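VP4 CORE protein (Bluetongue virus, PDB 2JHP) caps viral RNA as a multifunctional enzyme of the inner capsid, with sites that bind guanine and S-adenosyl-L-homocysteine. Local coordinates at residues 67-72 / 84-89; 319-324 / 337-342; 567-572 / 635-640. One frame throughout, in Å; residues are numbered along the deposited sequence.

Contact 1 (67-72 / 84-89)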
loop_
_atom_site.group_PDB
_atom_site.type_symbol
_atom_site.label_atom_id
_atom_site.label_comp_id
_atom_site.label_asym_id
_atom_site.label_seq_id
_atom_site.Cartn_x
_atom_site.Cartn_y
_atom_site.Cartn_z
ATOM N N PHE A 67 4.693 -3.444 21.836
ATOM C CA PHE A 67 4.014 -4.711 22.165
ATOM C C PHE A 67 3.290 -5.384 21.003
ATOM O O PHE A 67 2.554 -4.738 20.243
ATOM C CB PHE A 67 3.015 -4.506 23.294
ATOM C CG PHE A 67 3.583 -4.747 24.638
ATOM C CD1 PHE A 67 4.559 -3.899 25.162
ATOM C CD2 PHE A 67 3.147 -5.815 25.408
ATOM C CE1 PHE A 67 5.094 -4.117 26.433
ATOM C CE2 PHE A 67 3.678 -6.041 26.682
ATOM C CZ PHE A 67 4.654 -5.189 27.188
ATOM N N ILE A 68 3.521 -6.689 20.881
ATOM C CA ILE A 68 2.773 -7.560 19.999
ATOM C C ILE A 68 2.225 -8.660 20.889
ATOM O O ILE A 68 2.960 -9.249 21.696
ATOM C CB ILE A 68 3.663 -8.141 18.880
ATOM C CG1 ILE A 68 3.988 -7.049 17.856
ATOM C CG2 ILE A 68 3.006 -9.370 18.193
ATOM C CD1 ILE A 68 5.022 -7.487 16.766
ATOM N N PHE A 69 0.934 -8.933 20.739
ATOM C CA PHE A 69 0.237 -9.827 21.650
ATOM C C PHE A 69 0.092 -11.212 21.035
ATOM O O PHE A 69 -0.513 -11.375 19.974
ATOM C CB PHE A 69 -1.104 -9.210 22.063
ATOM C CG PHE A 69 -0.973 -7.816 22.619
ATOM C CD1 PHE A 69 -0.978 -6.708 21.780
ATOM C CD2 PHE A 69 -0.818 -7.606 23.984
ATOM C CE1 PHE A 69 -0.845 -5.413 22.304
ATOM C CE2 PHE A 69 -0.687 -6.317 24.502
ATOM C CZ PHE A 69 -0.701 -5.226 23.661
ATOM N N ILE A 70 0.694 -12.196 21.700
ATOM C CA ILE A 70 0.717 -13.575 21.217
ATOM C C ILE A 70 0.056 -14.498 22.240
ATOM O O ILE A 70 0.401 -14.460 23.422
ATOM C CB ILE A 70 2.166 -14.061 20.954
ATOM C CG1 ILE A 70 2.901 -13.133 19.985
ATOM C CG2 ILE A 70 2.175 -15.473 20.409
ATOM C CD1 ILE A 70 4.046 -12.390 20.606
ATOM N N SER A 71 -0.885 -15.327 21.788
ATOM C CA SER A 71 -1.578 -16.275 22.676
ATOM C C SER A 71 -2.265 -17.402 21.914
ATOM O O SER A 71 -2.417 -17.334 20.693
ATOM C CB SER A 71 -2.631 -15.548 23.529
ATOM O OG SER A 71 -3.307 -16.449 24.396
ATOM N N THR A 72 -2.679 -18.436 22.647
ATOM C CA THR A 72 -3.583 -19.445 22.105
ATOM C C THR A 72 -5.012 -18.901 22.129
ATOM O O THR A 72 -5.808 -19.193 21.235
ATOM C CB THR A 72 -3.516 -20.799 22.873
ATOM O OG1 THR A 72 -3.860 -20.605 24.252
ATOM C CG2 THR A 72 -2.122 -21.420 22.770
ATOM N N THR A 84 -7.840 -7.691 20.532
ATOM C CA THR A 84 -7.724 -8.883 19.688
ATOM C C THR A 84 -6.262 -9.322 19.586
ATOM O O THR A 84 -5.370 -8.498 19.368
ATOM C CB THR A 84 -8.288 -8.642 18.267
ATOM O OG1 THR A 84 -9.622 -8.136 18.358
ATOM C CG2 THR A 84 -8.307 -9.933 17.460
ATOM N N VAL A 85 -6.033 -10.622 19.757
ATOM C CA VAL A 85 -4.689 -11.205 19.730
ATOM C C VAL A 85 -4.025 -11.048 18.357
ATOM O O VAL A 85 -4.589 -11.447 17.338
ATOM C CB VAL A 85 -4.725 -12.685 20.221
ATOM C CG1 VAL A 85 -3.593 -13.492 19.669
ATOM C CG2 VAL A 85 -4.682 -12.731 21.735
ATOM N N ASP A 86 -2.846 -10.426 18.344
ATOM C CA ASP A 86 -2.072 -10.195 17.115
ATOM C C ASP A 86 -1.625 -11.493 16.446
ATOM O O ASP A 86 -1.845 -11.685 15.253
ATOM C CB ASP A 86 -0.835 -9.326 17.395
ATOM C CG ASP A 86 -1.178 -7.876 17.698
ATOM O OD1 ASP A 86 -0.386 -7.234 18.419
ATOM O OD2 ASP A 86 -2.224 -7.376 17.225
ATOM N N VAL A 87 -0.978 -12.364 17.217
ATOM C CA VAL A 87 -0.526 -13.660 16.719
ATOM C C VAL A 87 -1.238 -14.741 17.509
ATOM O O VAL A 87 -0.990 -14.899 18.703
ATOM C CB VAL A 87 1.009 -13.859 16.888
ATOM C CG1 VAL A 87 1.471 -15.152 16.212
ATOM C CG2 VAL A 87 1.770 -12.688 16.335
ATOM N N ARG A 88 -2.124 -15.483 16.855
ATOM C CA ARG A 88 -2.772 -16.601 17.540
ATOM C C ARG A 88 -2.045 -17.918 17.313
ATOM O O ARG A 88 -2.025 -18.451 16.206
ATOM C CB ARG A 88 -4.263 -16.724 17.202
ATOM C CG ARG A 88 -4.976 -17.670 18.143
ATOM C CD ARG A 88 -6.478 -17.550 18.082
ATOM N NE ARG A 88 -7.086 -18.389 19.113
ATOM C CZ ARG A 88 -8.389 -18.466 19.365
ATOM N NH1 ARG A 88 -9.258 -17.753 18.659
ATOM N NH2 ARG A 88 -8.824 -19.265 20.331
ATOM N N ILE A 89 -1.440 -18.413 18.388
ATOM C CA ILE A 89 -0.714 -19.674 18.387
ATOM C C ILE A 89 -1.690 -20.835 18.437
ATOM O O ILE A 89 -2.493 -20.933 19.366
ATOM C CB ILE A 89 0.271 -19.772 19.576
ATOM C CG1 ILE A 89 1.214 -18.568 19.590
ATOM C CG2 ILE A 89 1.057 -21.091 19.532
ATOM C CD1 ILE A 89 2.081 -18.431 18.345
#
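Ile70 and Val87 sit side by side in a parallel ladder, and Ser71 pairs with Arg88 one step further on. The backbone donors and acceptors alternate as such a ladder requires: Val87 N gives to Phe69 O at 3.0 Å, Ser71 N to Val87 O at 3.1 Å, and Ile89 N to Ser71 O at 2.7 Å. Before the first rung a side chain supplies the acceptor. Asp86 has CG anti to its carbonyl carbon, beside the backbone N (chi1 -71°), and OD1 receives Phe69 N at 3.2 Å on the anti side, tilted well out of the carboxylate plane. OD1 also forms a salt bridge with Arg63, while OD2 bonds Thr490 OG1, a setting that would favour the charged carboxylate. Beyond the last rung Arg88, extended from CG to NE, gives NE to Thr72 O at 2.6 Å; NH2 adds a weak bond to that oxygen. The hydroxyls of Ser71 and Thr72 both bond Glu13, and Ser71 OG meets Thr11 as well. Among the apolar branches, Ile70 CG2 presses on Ile89 CG1 (3.3 Å), and Ile70 CG1 lies against Val87 CB. Strand 87-88 is one edge of a five-stranded parallel sheet, with strand 67-71 between it and strand 7-10; helix 99-112 packs on Ile68, Val87 and Ile89, and helix 59-64 on Phe67 and Phe69.

Contact 2 (319-324 / 337-342)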
loop_
_atom_site.group_PDB
_atom_site.type_symbol
_atom_site.label_atom_id
_atom_site.label_comp_id
_atom_site.label_asym_id
_atom_site.label_seq_id
_atom_site.Cartn_x
_atom_site.Cartn_y
_atom_site.Cartn_z
ATOM N N ILE A 319 -6.943 -4.335 -36.051
ATOM C CA ILE A 319 -7.089 -3.032 -35.426
ATOM C C ILE A 319 -6.866 -3.192 -33.925
ATOM O O ILE A 319 -7.638 -3.862 -33.238
ATOM C CB ILE A 319 -8.468 -2.423 -35.718
ATOM C CG1 ILE A 319 -8.670 -2.261 -37.227
ATOM C CG2 ILE A 319 -8.607 -1.085 -35.022
ATOM C CD1 ILE A 319 -10.119 -2.239 -37.643
ATOM N N SER A 320 -5.802 -2.580 -33.419
ATOM C CA SER A 320 -5.364 -2.856 -32.059
ATOM C C SER A 320 -4.646 -1.703 -31.358
ATOM O O SER A 320 -4.151 -0.773 -31.993
ATOM C CB SER A 320 -4.456 -4.095 -32.055
ATOM O OG SER A 320 -4.017 -4.406 -30.739
ATOM N N THR A 321 -4.608 -1.789 -30.032
ATOM C CA THR A 321 -3.679 -1.017 -29.217
ATOM C C THR A 321 -2.610 -1.987 -28.686
ATOM O O THR A 321 -1.416 -1.785 -28.903
ATOM C CB THR A 321 -4.407 -0.267 -28.066
ATOM O OG1 THR A 321 -5.242 0.773 -28.600
ATOM C CG2 THR A 321 -3.406 0.342 -27.080
ATOM N N TYR A 322 -3.048 -3.045 -28.009
ATOM C CA TYR A 322 -2.138 -4.102 -27.571
ATOM C C TYR A 322 -2.702 -5.475 -27.900
ATOM O O TYR A 322 -3.908 -5.640 -28.050
ATOM C CB TYR A 322 -1.876 -4.046 -26.058
ATOM C CG TYR A 322 -1.308 -2.755 -25.503
ATOM C CD1 TYR A 322 -1.977 -2.066 -24.504
ATOM C CD2 TYR A 322 -0.086 -2.240 -25.952
ATOM C CE1 TYR A 322 -1.458 -0.891 -23.972
ATOM C CE2 TYR A 322 0.437 -1.065 -25.431
ATOM C CZ TYR A 322 -0.252 -0.397 -24.440
ATOM O OH TYR A 322 0.263 0.764 -23.915
ATOM N N LEU A 323 -1.808 -6.449 -28.027
ATOM C CA LEU A 323 -2.177 -7.857 -27.992
ATOM C C LEU A 323 -1.411 -8.498 -26.840
ATOM O O LEU A 323 -0.191 -8.338 -26.723
ATOM C CB LEU A 323 -1.847 -8.561 -29.311
ATOM C CG LEU A 323 -2.457 -8.033 -30.615
ATOM C CD1 LEU A 323 -1.778 -8.682 -31.830
ATOM C CD2 LEU A 323 -3.961 -8.240 -30.674
ATOM N N PHE A 324 -2.119 -9.197 -25.961
ATOM C CA PHE A 324 -1.415 -9.868 -24.877
ATOM C C PHE A 324 -1.892 -11.263 -24.533
ATOM O O PHE A 324 -2.993 -11.660 -24.909
ATOM C CB PHE A 324 -1.321 -8.999 -23.620
ATOM C CG PHE A 324 -2.498 -8.110 -23.384
ATOM C CD1 PHE A 324 -3.784 -8.628 -23.328
ATOM C CD2 PHE A 324 -2.303 -6.748 -23.170
ATOM C CE1 PHE A 324 -4.874 -7.795 -23.081
ATOM C CE2 PHE A 324 -3.380 -5.897 -22.919
ATOM C CZ PHE A 324 -4.668 -6.423 -22.870
ATOM N N ARG A 337 -5.683 -11.734 -26.376
ATOM C CA ARG A 337 -6.729 -10.725 -26.258
ATOM C C ARG A 337 -6.258 -9.424 -26.874
ATOM O O ARG A 337 -5.092 -9.043 -26.751
ATOM C CB ARG A 337 -7.146 -10.519 -24.801
ATOM C CG ARG A 337 -7.919 -11.681 -24.200
ATOM C CD ARG A 337 -9.249 -11.881 -24.895
ATOM N NE ARG A 337 -9.802 -13.203 -24.622
ATOM C CZ ARG A 337 -10.942 -13.668 -25.130
ATOM N NH1 ARG A 337 -11.688 -12.911 -25.927
ATOM N NH2 ARG A 337 -11.347 -14.892 -24.827
ATOM N N ASN A 338 -7.172 -8.766 -27.568
ATOM C CA ASN A 338 -6.870 -7.531 -28.252
ATOM C C ASN A 338 -7.440 -6.393 -27.453
ATOM O O ASN A 338 -8.655 -6.216 -27.404
ATOM C CB ASN A 338 -7.474 -7.542 -29.656
ATOM C CG ASN A 338 -7.063 -6.340 -30.488
ATOM O OD1 ASN A 338 -7.466 -6.220 -31.636
ATOM N ND2 ASN A 338 -6.267 -5.448 -29.916
ATOM N N PHE A 339 -6.559 -5.644 -26.800
ATOM C CA PHE A 339 -6.977 -4.447 -26.101
ATOM C C PHE A 339 -6.941 -3.244 -27.043
ATOM O O PHE A 339 -5.954 -3.023 -27.759
ATOM C CB PHE A 339 -6.130 -4.189 -24.846
ATOM C CG PHE A 339 -6.419 -2.866 -24.193
ATOM C CD1 PHE A 339 -7.618 -2.654 -23.518
ATOM C CD2 PHE A 339 -5.511 -1.821 -24.284
ATOM C CE1 PHE A 339 -7.893 -1.427 -22.931
ATOM C CE2 PHE A 339 -5.779 -0.593 -23.702
ATOM C CZ PHE A 339 -6.969 -0.394 -23.025
ATOM N N MET A 340 -8.027 -2.479 -27.030
ATOM C CA MET A 340 -8.168 -1.321 -27.886
ATOM C C MET A 340 -8.465 -0.117 -27.005
ATOM O O MET A 340 -9.494 -0.083 -26.324
ATOM C CB MET A 340 -9.312 -1.525 -28.892
ATOM C CG MET A 340 -9.176 -2.724 -29.850
ATOM S SD MET A 340 -10.622 -3.015 -30.914
ATOM C CE MET A 340 -10.658 -1.503 -31.858
ATOM N N ARG A 341 -7.555 0.859 -26.997
ATOM C CA ARG A 341 -7.797 2.123 -26.303
ATOM C C ARG A 341 -8.454 3.076 -27.282
ATOM O O ARG A 341 -7.926 3.344 -28.365
ATOM C CB ARG A 341 -6.510 2.718 -25.754
ATOM C CG ARG A 341 -6.756 3.744 -24.633
ATOM C CD ARG A 341 -6.103 5.061 -24.956
ATOM N NE ARG A 341 -6.876 5.814 -25.929
ATOM C CZ ARG A 341 -6.367 6.673 -26.801
ATOM N NH1 ARG A 341 -5.060 6.901 -26.842
ATOM N NH2 ARG A 341 -7.173 7.302 -27.642
ATOM N N LEU A 342 -9.625 3.565 -26.905
ATOM C CA LEU A 342 -10.428 4.380 -27.796
ATOM C C LEU A 342 -10.634 5.780 -27.228
ATOM O O LEU A 342 -10.128 6.108 -26.166
ATOM C CB LEU A 342 -11.779 3.700 -28.045
ATOM C CG LEU A 342 -11.794 2.274 -28.592
ATOM C CD1 LEU A 342 -13.193 1.673 -28.494
ATOM C CD2 LEU A 342 -11.304 2.236 -30.027
#
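Tyr322 with Phe339 and Phe324 with Arg337 are hydrogen-bonded pairs of two antiparallel strands whose axes run at 154°, with Leu323 and Asn338 as the non-hydrogen-bonded pair between them. Phe339 O is gripped twice, by Thr321 N and by Tyr322 N, each 2.9 Å away. The hydroxyl of Thr321 extends the link: OG1, anti to the carbonyl carbon (chi1 -68°), accepts Arg341 N at 2.8 Å in a nearly straight bond (167°) and also bonds Pro354 O. Asn338 reaches across with its amide, ND2 making weak bonds to Ser320 OG and Tyr322 O. Beside it Leu323 CD2 rests on Asn338 CG at 3.6 Å. The side chains of Tyr322 and Phe339 lie alongside one another and point the same way, CD1 of the tyrosine 3.5 Å from CD2 of the phenylalanine, while Tyr322 OH bonds His353. Phe324 crosses Phe339 obliquely, CZ reaching Phe339 CB at 3.3 Å, and meets Arg337 CB with CE1 at about a right angle. Arg337 leads away, NE bonding Gln326 and NH2 forming a salt bridge with Asp265, about 7 Å from bound S-adenosyl-L-homocysteine. Thr321 and Tyr322 facing Phe339 make a classic beta bulge, here in the hairpin that ends a seven-stranded sheet of order 3-2-1-4-5-7-6, the hallmark of the Rossmann-like methyltransferase fold.

Contact 3 (567-572 / 635-640)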
loop_
_atom_site.group_PDB
_atom_site.type_symbol
_atom_site.label_atom_id
_atom_site.label_comp_id
_atom_site.label_asym_id
_atom_site.label_seq_id
_atom_site.Cartn_x
_atom_site.Cartn_y
_atom_site.Cartn_z
ATOM N N ASP A 567 8.689 14.506 15.720
ATOM C CA ASP A 567 8.402 15.825 15.129
ATOM C C ASP A 567 9.016 16.972 15.935
ATOM O O ASP A 567 8.553 17.300 17.029
ATOM C CB ASP A 567 6.889 16.020 14.906
ATOM C CG ASP A 567 6.571 17.251 14.044
ATOM O OD1 ASP A 567 7.127 17.372 12.936
ATOM O OD2 ASP A 567 5.750 18.098 14.459
ATOM N N LEU A 568 10.060 17.576 15.372
ATOM C CA LEU A 568 10.739 18.715 15.988
ATOM C C LEU A 568 9.814 19.894 16.258
ATOM O O LEU A 568 9.814 20.445 17.352
ATOM C CB LEU A 568 11.931 19.169 15.141
ATOM C CG LEU A 568 13.210 18.331 15.252
ATOM C CD1 LEU A 568 14.327 19.000 14.468
ATOM C CD2 LEU A 568 13.632 18.137 16.706
ATOM N N PHE A 569 9.025 20.276 15.263
ATOM C CA PHE A 569 8.167 21.457 15.391
ATOM C C PHE A 569 7.195 21.315 16.555
ATOM O O PHE A 569 7.107 22.182 17.404
ATOM C CB PHE A 569 7.387 21.705 14.104
ATOM C CG PHE A 569 7.348 23.136 13.703
ATOM C CD1 PHE A 569 7.879 23.549 12.484
ATOM C CD2 PHE A 569 6.806 24.081 14.551
ATOM C CE1 PHE A 569 7.859 24.889 12.120
ATOM C CE2 PHE A 569 6.782 25.396 14.196
ATOM C CZ PHE A 569 7.303 25.813 12.976
ATOM N N TRP A 570 6.466 20.203 16.580
ATOM C CA TRP A 570 5.535 19.894 17.661
ATOM C C TRP A 570 6.275 19.739 19.001
ATOM O O TRP A 570 5.821 20.242 20.034
ATOM C CB TRP A 570 4.760 18.633 17.275
ATOM C CG TRP A 570 3.870 18.049 18.301
ATOM C CD1 TRP A 570 3.512 18.598 19.500
ATOM C CD2 TRP A 570 3.167 16.808 18.199
ATOM N NE1 TRP A 570 2.645 17.758 20.163
ATOM C CE2 TRP A 570 2.419 16.651 19.383
ATOM C CE3 TRP A 570 3.097 15.806 17.212
ATOM C CZ2 TRP A 570 1.618 15.533 19.619
ATOM C CZ3 TRP A 570 2.304 14.690 17.451
ATOM C CH2 TRP A 570 1.570 14.570 18.641
ATOM N N TRP A 571 7.422 19.064 18.962
ATOM C CA TRP A 571 8.257 18.868 20.149
ATOM C C TRP A 571 8.748 20.204 20.730
ATOM O O TRP A 571 8.557 20.465 21.911
ATOM C CB TRP A 571 9.422 17.923 19.841
ATOM C CG TRP A 571 10.001 17.274 21.046
ATOM C CD1 TRP A 571 9.514 16.183 21.703
ATOM C CD2 TRP A 571 11.190 17.666 21.738
ATOM N NE1 TRP A 571 10.326 15.868 22.765
ATOM C CE2 TRP A 571 11.358 16.768 22.815
ATOM C CE3 TRP A 571 12.126 18.701 21.563
ATOM C CZ2 TRP A 571 12.421 16.873 23.713
ATOM C CZ3 TRP A 571 13.185 18.798 22.452
ATOM C CH2 TRP A 571 13.322 17.893 23.513
ATOM N N PHE A 572 9.342 21.058 19.896
ATOM C CA PHE A 572 9.727 22.402 20.333
ATOM C C PHE A 572 8.522 23.159 20.873
ATOM O O PHE A 572 8.650 23.970 21.802
ATOM C CB PHE A 572 10.380 23.209 19.202
ATOM C CG PHE A 572 11.767 22.744 18.827
ATOM C CD1 PHE A 572 12.672 22.321 19.796
ATOM C CD2 PHE A 572 12.179 22.760 17.497
ATOM C CE1 PHE A 572 13.953 21.903 19.443
ATOM C CE2 PHE A 572 13.459 22.347 17.139
ATOM C CZ PHE A 572 14.346 21.918 18.115
ATOM N N ASP A 635 20.417 25.475 11.297
ATOM C CA ASP A 635 20.302 26.934 11.285
ATOM C C ASP A 635 18.842 27.366 11.185
ATOM O O ASP A 635 18.438 28.331 11.827
ATOM C CB ASP A 635 21.133 27.563 10.156
ATOM C CG ASP A 635 22.638 27.421 10.377
ATOM O OD1 ASP A 635 23.103 27.551 11.533
ATOM O OD2 ASP A 635 23.361 27.191 9.383
ATOM N N SER A 636 18.055 26.628 10.402
ATOM C CA SER A 636 16.626 26.893 10.273
ATOM C C SER A 636 15.919 26.822 11.629
ATOM O O SER A 636 15.198 27.752 12.001
ATOM C CB SER A 636 15.981 25.940 9.262
ATOM O OG SER A 636 14.780 26.486 8.745
ATOM N N TRP A 637 16.139 25.735 12.369
ATOM C CA TRP A 637 15.567 25.593 13.708
ATOM C C TRP A 637 16.271 26.510 14.707
ATOM O O TRP A 637 15.653 26.988 15.653
ATOM C CB TRP A 637 15.639 24.143 14.199
ATOM C CG TRP A 637 14.870 23.161 13.377
ATOM C CD1 TRP A 637 15.385 22.256 12.502
ATOM C CD2 TRP A 637 13.453 22.963 13.367
ATOM N NE1 TRP A 637 14.385 21.516 11.928
ATOM C CE2 TRP A 637 13.186 21.923 12.445
ATOM C CE3 TRP A 637 12.383 23.561 14.040
ATOM C CZ2 TRP A 637 11.894 21.471 12.177
ATOM C CZ3 TRP A 637 11.097 23.106 13.777
ATOM C CH2 TRP A 637 10.865 22.073 12.852
ATOM N N LEU A 638 17.567 26.739 14.491
ATOM C CA LEU A 638 18.354 27.650 15.324
ATOM C C LEU A 638 17.798 29.064 15.237
ATOM O O LEU A 638 17.486 29.670 16.259
ATOM C CB LEU A 638 19.829 27.641 14.913
ATOM C CG LEU A 638 20.715 26.510 15.431
ATOM C CD1 LEU A 638 22.010 26.470 14.643
ATOM C CD2 LEU A 638 20.999 26.681 16.915
ATOM N N GLU A 639 17.658 29.566 14.011
ATOM C CA GLU A 639 17.064 30.878 13.745
ATOM C C GLU A 639 15.542 30.905 13.967
ATOM O O GLU A 639 14.900 31.950 13.789
ATOM C CB GLU A 639 17.420 31.360 12.334
ATOM C CG GLU A 639 18.900 31.666 12.133
ATOM C CD GLU A 639 19.167 32.491 10.882
ATOM O OE1 GLU A 639 18.894 33.716 10.890
ATOM O OE2 GLU A 639 19.665 31.909 9.892
ATOM N N LEU A 640 14.976 29.761 14.352
ATOM C CA LEU A 640 13.582 29.694 14.783
ATOM C C LEU A 640 13.447 29.785 16.303
ATOM O O LEU A 640 12.533 30.435 16.797
ATOM C CB LEU A 640 12.893 28.431 14.260
ATOM C CG LEU A 640 11.397 28.281 14.572
ATOM C CD1 LEU A 640 10.648 27.727 13.371
ATOM C CD2 LEU A 640 11.159 27.418 15.820
#
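Trp637 is the residue through which helix 635-640 first reaches Leu568, Phe569 and Phe572, spanning a gap of 12.4 Å between the axes of two helix segments that run at 24° to each other. Leu568 comes over one face of the indole, its CD1 making a CH-pi contact 3.8 Å from the centroid of the five-membered ring. At the far end of the indole, CH2 and CZ3 turn their edge to the face of Phe569 in an offset edge-to-face pair, planes at 72°, with CH2 3.4 Å from Phe569 CD1. Phe572 approaches obliquely, and Trp637 CE3 lies at the edge of its ring, 3.5 Å from Phe572 CE2. The three rings form an aromatic cluster joining two helices of the helical C-terminal part of the chain. The indole nitrogen is also satisfied, NE1 bonding Leu458 O of helix 453-460. Next along the segment, Leu638 points away from helix 568-572 and packs on Ile616 and Leu619 of helix 612-625; Leu619 also touches Phe572. One turn past the tryptophan, Leu640 has CG anti to its backbone N (chi1 -176°), and its CD1 meets Phe569 CZ at 3.9 Å, the two side chains crossing at about a right angle.

In the fold
Followed from the N terminus, the chain makes three closures of increasing span. Contact 1 closes a loop of eleven residues and sets one edge strand of the N-terminal parallel sheet. Contact 2 comes later, closing a hairpin of twelve intervening residues at one border of a methyltransferase-like sheet; its centre is about 49 Å from that of contact 1, on the opposite side of the chain's centre. Contact 3 spans 62 residues, including helix 612-625, and ties together helices near the C terminus. Its centre is about 39 Å from that of contact 1 and 55 Å from that of contact 2. The three follow in series, neither nesting nor crossing, and none touches another.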